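Local coordinates for protein germination-specific N-acetylmuramoyl-L-alanine amidase, Autolysin (Clostridioides difficile, PDB 7RAG) that probably cleaves the bond between N-acetylmuramic acid and L-alanine in peptidoglycan, as a zinc-dependent amidase of the Amidase_3 family, at residues B[42-47]-B[108-113]; B[104-109]-B[172-177]. One frame throughout, in Å; residues are numbered along the deposited sequence.

Contact 1 (B[42-47]-B[108-113]). With ZN (zinc ion), chain C.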
loop_
_atom_site.group_PDB
_atom_site.type_symbol
_atom_site.label_atom_id
_atom_site.label_comp_id
_atom_site.label_asym_id
_atom_site.label_seq_id
_atom_site.Cartn_x
_atom_site.Cartn_y
_atom_site.Cartn_z
ATOM N N LYS B 42 39.194 6.876 7.349
ATOM C CA LYS B 42 38.719 8.075 8.052
ATOM C C LYS B 42 37.630 8.825 7.296
ATOM O O LYS B 42 36.499 8.984 7.779
ATOM C CB LYS B 42 39.876 9.063 8.265
ATOM C CG LYS B 42 40.858 8.738 9.339
ATOM C CD LYS B 42 41.674 9.991 9.737
ATOM C CE LYS B 42 42.127 10.820 8.545
ATOM N NZ LYS B 42 43.008 11.969 8.960
ATOM N N ASP B 43 37.975 9.254 6.079
ATOM C CA ASP B 43 37.158 10.178 5.310
ATOM C C ASP B 43 35.920 9.502 4.748
ATOM O O ASP B 43 34.835 10.091 4.758
ATOM C CB ASP B 43 38.001 10.796 4.196
ATOM C CG ASP B 43 39.304 11.401 4.723
ATOM O OD1 ASP B 43 39.243 12.147 5.737
ATOM O OD2 ASP B 43 40.385 11.119 4.141
ATOM N N ILE B 44 36.052 8.262 4.279
ATOM C CA ILE B 44 34.885 7.532 3.792
ATOM C C ILE B 44 33.909 7.231 4.933
ATOM O O ILE B 44 32.688 7.383 4.781
ATOM C CB ILE B 44 35.343 6.260 3.058
ATOM C CG1 ILE B 44 36.083 6.662 1.774
ATOM C CG2 ILE B 44 34.163 5.336 2.765
ATOM C CD1 ILE B 44 36.397 5.516 0.856
ATOM N N ASN B 45 34.424 6.794 6.083
ATOM C CA ASN B 45 33.565 6.536 7.232
ATOM C C ASN B 45 32.794 7.788 7.617
ATOM O O ASN B 45 31.577 7.739 7.850
ATOM C CB ASN B 45 34.393 6.058 8.429
ATOM C CG ASN B 45 35.017 4.712 8.222
ATOM O OD1 ASN B 45 34.710 3.998 7.274
ATOM N ND2 ASN B 45 35.906 4.348 9.127
ATOM N N LEU B 46 33.503 8.924 7.702
ATOM C CA LEU B 46 32.855 10.178 8.055
ATOM C C LEU B 46 31.810 10.552 7.022
ATOM O O LEU B 46 30.717 11.009 7.377
ATOM C CB LEU B 46 33.893 11.289 8.191
ATOM C CG LEU B 46 33.403 12.708 8.524
ATOM C CD1 LEU B 46 32.785 12.745 9.930
ATOM C CD2 LEU B 46 34.537 13.739 8.394
ATOM N N ALA B 47 32.118 10.356 5.738
ATOM C CA ALA B 47 31.170 10.733 4.693
ATOM C C ALA B 47 29.880 9.920 4.803
ATOM O O ALA B 47 28.776 10.488 4.798
ATOM C CB ALA B 47 31.809 10.563 3.313
ATOM N N ILE B 108 30.538 2.771 11.763
ATOM C CA ILE B 108 30.817 2.678 10.330
ATOM C C ILE B 108 32.333 2.600 10.121
ATOM O O ILE B 108 33.059 3.566 10.408
ATOM C CB ILE B 108 30.246 3.881 9.568
ATOM C CG1 ILE B 108 28.757 4.089 9.882
ATOM C CG2 ILE B 108 30.545 3.747 8.064
ATOM C CD1 ILE B 108 27.870 3.051 9.289
ATOM N N HIS B 109 32.799 1.470 9.586
ATOM C CA HIS B 109 34.201 1.236 9.257
ATOM C C HIS B 109 34.307 0.734 7.814
ATOM O O HIS B 109 33.324 0.680 7.074
ATOM C CB HIS B 109 34.859 0.226 10.220
ATOM C CG HIS B 109 35.166 0.780 11.580
ATOM N ND1 HIS B 109 36.450 0.965 12.034
ATOM C CD2 HIS B 109 34.356 1.188 12.585
ATOM C CE1 HIS B 109 36.424 1.459 13.257
ATOM N NE2 HIS B 109 35.164 1.610 13.615
ATOM N N LEU B 110 35.528 0.380 7.415
ATOM C CA LEU B 110 35.795 -0.343 6.181
ATOM C C LEU B 110 36.825 -1.414 6.493
ATOM O O LEU B 110 37.491 -1.372 7.530
ATOM C CB LEU B 110 36.333 0.571 5.067
ATOM C CG LEU B 110 35.708 1.936 4.775
ATOM C CD1 LEU B 110 36.632 2.718 3.876
ATOM C CD2 LEU B 110 34.339 1.784 4.116
ATOM N N ASN B 111 36.971 -2.372 5.590
ATOM C CA ASN B 111 37.928 -3.451 5.775
ATOM C C ASN B 111 39.030 -3.348 4.732
ATOM O O ASN B 111 38.913 -2.617 3.745
ATOM C CB ASN B 111 37.231 -4.813 5.686
ATOM C CG ASN B 111 37.924 -5.888 6.523
ATOM O OD1 ASN B 111 38.930 -5.621 7.190
ATOM N ND2 ASN B 111 37.375 -7.106 6.504
ATOM N N ALA B 112 40.117 -4.085 4.973
ATOM C CA ALA B 112 41.186 -4.238 3.980
ATOM C C ALA B 112 42.016 -5.454 4.346
ATOM O O ALA B 112 42.534 -5.535 5.464
ATOM C CB ALA B 112 42.074 -2.998 3.896
ATOM N N PHE B 113 42.152 -6.385 3.410
ATOM C CA PHE B 113 42.952 -7.578 3.612
ATOM C C PHE B 113 44.071 -7.622 2.574
ATOM O O PHE B 113 44.039 -6.903 1.572
ATOM C CB PHE B 113 42.070 -8.834 3.547
ATOM C CG PHE B 113 42.806 -10.101 3.855
ATOM C CD1 PHE B 113 43.619 -10.191 4.978
ATOM C CD2 PHE B 113 42.697 -11.205 3.019
ATOM C CE1 PHE B 113 44.313 -11.367 5.262
ATOM C CE2 PHE B 113 43.384 -12.385 3.296
ATOM C CZ PHE B 113 44.194 -12.465 4.418
HETATM ZN ZN ZN C . 38.305 0.565 10.782
#
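The flat side-chain amide of Asn45 lies against the backbone of Ile108 and His109, one of its faces covered by peptide atoms and its OD1 end turned to Leu110. This is helix-on-sheet packing in the alpha/beta fold of the Amidase_3 family: helix 41-58 runs over strand 104-111, the local axes 7.6 Å apart and 140° from parallel. On the covered face Ile108 O stands 3.2 Å from Asn45 CG, almost straight above it, with His109 CA farther along on the same side. Leu110 CG lies 3.4 Å from Asn45 OD1, displaced to the other side of the amide plane from Ile108 O. The imidazole of His109 meets Asn45 ND2 only obliquely, and the ring of His25 meets the His109 ring, their planes at about 75°.

Asn45 CG is anti to its carbonyl carbon (chi1 -67°), which carries the amide down to the strand although the CB itself does not point there. Because Ile108 O sits over the face, its 3.2 Å distance to Asn45 ND2 comes with a poor N-H angle and is not a hydrogen bond; ND2 gives its hydrogen bond to Gly24 O instead, fixing the amide's rotation.

The contact borders the metal centre. The CB of His109 points away from 42-47, and its ring binds zinc through ND1 at 2.3 Å, with His25 and Glu41 completing the protein ligands. Leu110 N donates to Glu41 OE1, so the strand backbone also holds the ligand that sits at the start of the helix.

Beyond the amide the packing is apolar and buried, with Leu188 touching both Ile44 and Leu110. The two side chains cross at about a right angle, Ile44 CG2 resting across the two methyls of Leu110, 3.8 Å from CD1 and from CD2 alike.

Contact 2 (B[104-109]-B[172-177]). With ZN (zinc ion), chain C.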
loop_
_atom_site.group_PDB
_atom_site.type_symbol
_atom_site.label_atom_id
_atom_site.label_comp_id
_atom_site.label_asym_id
_atom_site.label_seq_id
_atom_site.Cartn_x
_atom_site.Cartn_y
_atom_site.Cartn_z
HETATM N N MSE B 104 20.314 3.075 20.344
HETATM C CA MSE B 104 21.017 2.240 19.375
HETATM C C MSE B 104 22.377 2.825 19.033
HETATM O O MSE B 104 22.565 4.031 19.084
HETATM C CB MSE B 104 20.161 2.094 18.121
HETATM C CG MSE B 104 20.812 1.353 16.990
HETATM SE SE MSE B 104 19.696 1.476 15.394
HETATM C CE MSE B 104 18.047 0.550 16.028
ATOM N N PHE B 105 23.327 1.962 18.705
ATOM C CA PHE B 105 24.681 2.365 18.373
ATOM C C PHE B 105 25.093 1.719 17.060
ATOM O O PHE B 105 25.044 0.488 16.936
ATOM C CB PHE B 105 25.655 1.959 19.471
ATOM C CG PHE B 105 27.094 2.146 19.090
ATOM C CD1 PHE B 105 27.657 3.410 19.073
ATOM C CD2 PHE B 105 27.887 1.060 18.752
ATOM C CE1 PHE B 105 28.988 3.591 18.720
ATOM C CE2 PHE B 105 29.216 1.230 18.395
ATOM C CZ PHE B 105 29.766 2.491 18.378
ATOM N N VAL B 106 25.516 2.540 16.097
ATOM C CA VAL B 106 25.971 2.058 14.796
ATOM C C VAL B 106 27.349 2.635 14.518
ATOM O O VAL B 106 27.540 3.861 14.530
ATOM C CB VAL B 106 25.005 2.422 13.646
ATOM C CG1 VAL B 106 25.568 1.944 12.330
ATOM C CG2 VAL B 106 23.633 1.817 13.883
ATOM N N SER B 107 28.297 1.747 14.240
ATOM C CA SER B 107 29.674 2.096 13.938
ATOM C C SER B 107 29.932 1.808 12.464
ATOM O O SER B 107 29.561 0.739 11.969
ATOM C CB SER B 107 30.615 1.297 14.825
ATOM O OG SER B 107 31.948 1.700 14.595
ATOM N N ILE B 108 30.538 2.771 11.763
ATOM C CA ILE B 108 30.817 2.678 10.330
ATOM C C ILE B 108 32.333 2.600 10.121
ATOM O O ILE B 108 33.059 3.566 10.408
ATOM C CB ILE B 108 30.246 3.881 9.568
ATOM C CG1 ILE B 108 28.757 4.089 9.882
ATOM C CG2 ILE B 108 30.545 3.747 8.064
ATOM C CD1 ILE B 108 27.870 3.051 9.289
ATOM N N HIS B 109 32.799 1.470 9.586
ATOM C CA HIS B 109 34.201 1.236 9.257
ATOM C C HIS B 109 34.307 0.734 7.814
ATOM O O HIS B 109 33.324 0.680 7.074
ATOM C CB HIS B 109 34.859 0.226 10.220
ATOM C CG HIS B 109 35.166 0.780 11.580
ATOM N ND1 HIS B 109 36.450 0.965 12.034
ATOM C CD2 HIS B 109 34.356 1.188 12.585
ATOM C CE1 HIS B 109 36.424 1.459 13.257
ATOM N NE2 HIS B 109 35.164 1.610 13.615
ATOM N N VAL B 172 25.749 -2.451 16.456
ATOM C CA VAL B 172 26.253 -3.133 15.273
ATOM C C VAL B 172 27.409 -2.345 14.684
ATOM O O VAL B 172 27.486 -1.114 14.797
ATOM C CB VAL B 172 25.173 -3.335 14.194
ATOM C CG1 VAL B 172 23.971 -4.061 14.771
ATOM C CG2 VAL B 172 24.768 -1.993 13.619
ATOM N N LEU B 173 28.310 -3.079 14.045
ATOM C CA LEU B 173 29.394 -2.504 13.270
ATOM C C LEU B 173 29.160 -2.841 11.810
ATOM O O LEU B 173 28.804 -3.974 11.487
ATOM C CB LEU B 173 30.748 -3.059 13.712
ATOM C CG LEU B 173 31.922 -2.667 12.804
ATOM C CD1 LEU B 173 32.436 -1.357 13.288
ATOM C CD2 LEU B 173 33.045 -3.712 12.788
ATOM N N ILE B 174 29.358 -1.871 10.925
ATOM C CA ILE B 174 29.217 -2.101 9.493
ATOM C C ILE B 174 30.532 -1.780 8.811
ATOM O O ILE B 174 30.989 -0.631 8.842
ATOM C CB ILE B 174 28.084 -1.267 8.889
ATOM C CG1 ILE B 174 26.839 -1.359 9.761
ATOM C CG2 ILE B 174 27.771 -1.757 7.498
ATOM C CD1 ILE B 174 25.703 -0.639 9.189
ATOM N N GLU B 175 31.131 -2.789 8.181
ATOM C CA GLU B 175 32.290 -2.612 7.314
ATOM C C GLU B 175 31.779 -2.530 5.887
ATOM O O GLU B 175 31.408 -3.548 5.294
ATOM C CB GLU B 175 33.282 -3.755 7.486
ATOM C CG GLU B 175 33.915 -3.713 8.837
ATOM C CD GLU B 175 35.071 -4.666 8.977
ATOM O OE1 GLU B 175 35.303 -5.477 8.039
ATOM O OE2 GLU B 175 35.738 -4.587 10.046
ATOM N N CYS B 176 31.782 -1.321 5.338
ATOM C CA CYS B 176 30.993 -1.031 4.151
ATOM C C CYS B 176 31.556 -1.648 2.887
ATOM O O CYS B 176 30.791 -1.901 1.960
ATOM C CB CYS B 176 30.854 0.480 4.007
ATOM S SG CYS B 176 30.090 1.173 5.486
ATOM N N GLY B 177 32.856 -1.915 2.836
ATOM C CA GLY B 177 33.487 -2.508 1.671
ATOM C C GLY B 177 34.956 -2.680 1.966
ATOM O O GLY B 177 35.423 -2.387 3.072
HETATM ZN ZN ZN C . 38.305 0.565 10.782
#
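Two neighbouring parallel strands in the middle of the mixed amidase sheet, 104-111 and 171-178, pair here through residues 104-109 and 172-177, with local axes 23° apart. Five backbone hydrogen bonds follow the parallel pattern, in which the N and O of one residue reach the two residues that flank its partner, Ser107 bonding Val172 and Ile174 on either side of Leu173. Phe105 O accepts from Val172 N, and Val172 O from Ser107 N. Ser107 O then takes Ile174 N at 2.8 Å, and Ile174 O receives His109 N at 2.9 Å. The last bond, Cys176 N to His109 O at 3.1 Å, is the most bent at the acceptor, its donor tilted 32° from the carbonyl plane.

The side chains separate onto two faces. Val106, Ile108, Val172 and Ile174 line the one covered by helices 130-147 and 191-211. There Val106 and Val172 lie side by side and point the same way, CG2 to CG2 at 4.0 Å, while Ile108 CG2 rests 3.7 Å from Cys176 SG.

Ser107, His109, Leu173 and Glu175 occupy the zinc-bearing face. Leu173 CG is anti to its backbone N (chi1 171°), which puts CD1 beside both neighbours on the adjacent strand. Ser107 OG, held by a hydrogen bond with Asp22 OD2, borders the ring of the zinc ligand His109, lying in its plane at the edge near CD2. Leu173 crosses His109 at about a right angle, and its CD1 packs tightly, 3.3 Å from His109 CD2 and 3.4 Å from Ser107 OG.

After strand 18-23 the chain enters helix 41-58, and contact 1 closes a loop of 60 residues, containing strand 62-65 and helix 82-99, when the chain returns in strand 104-111. Contact 2 starts on that strand and closes a second loop, of 62 residues, over strand 122-126, helix 130-147 and strand 156-158. The two loops follow one another without nesting or crossing, Ile108 and His109 serving both contacts. Together the contacts tie helix 41-58 to strand 104-111, and that strand to strand 171-178, next to the zinc. Past the shared residues they still touch, with Leu110 CD2 3.7 Å from Cys176 CB and a probable hydrogen bond from Asn111 N to Gly177 O.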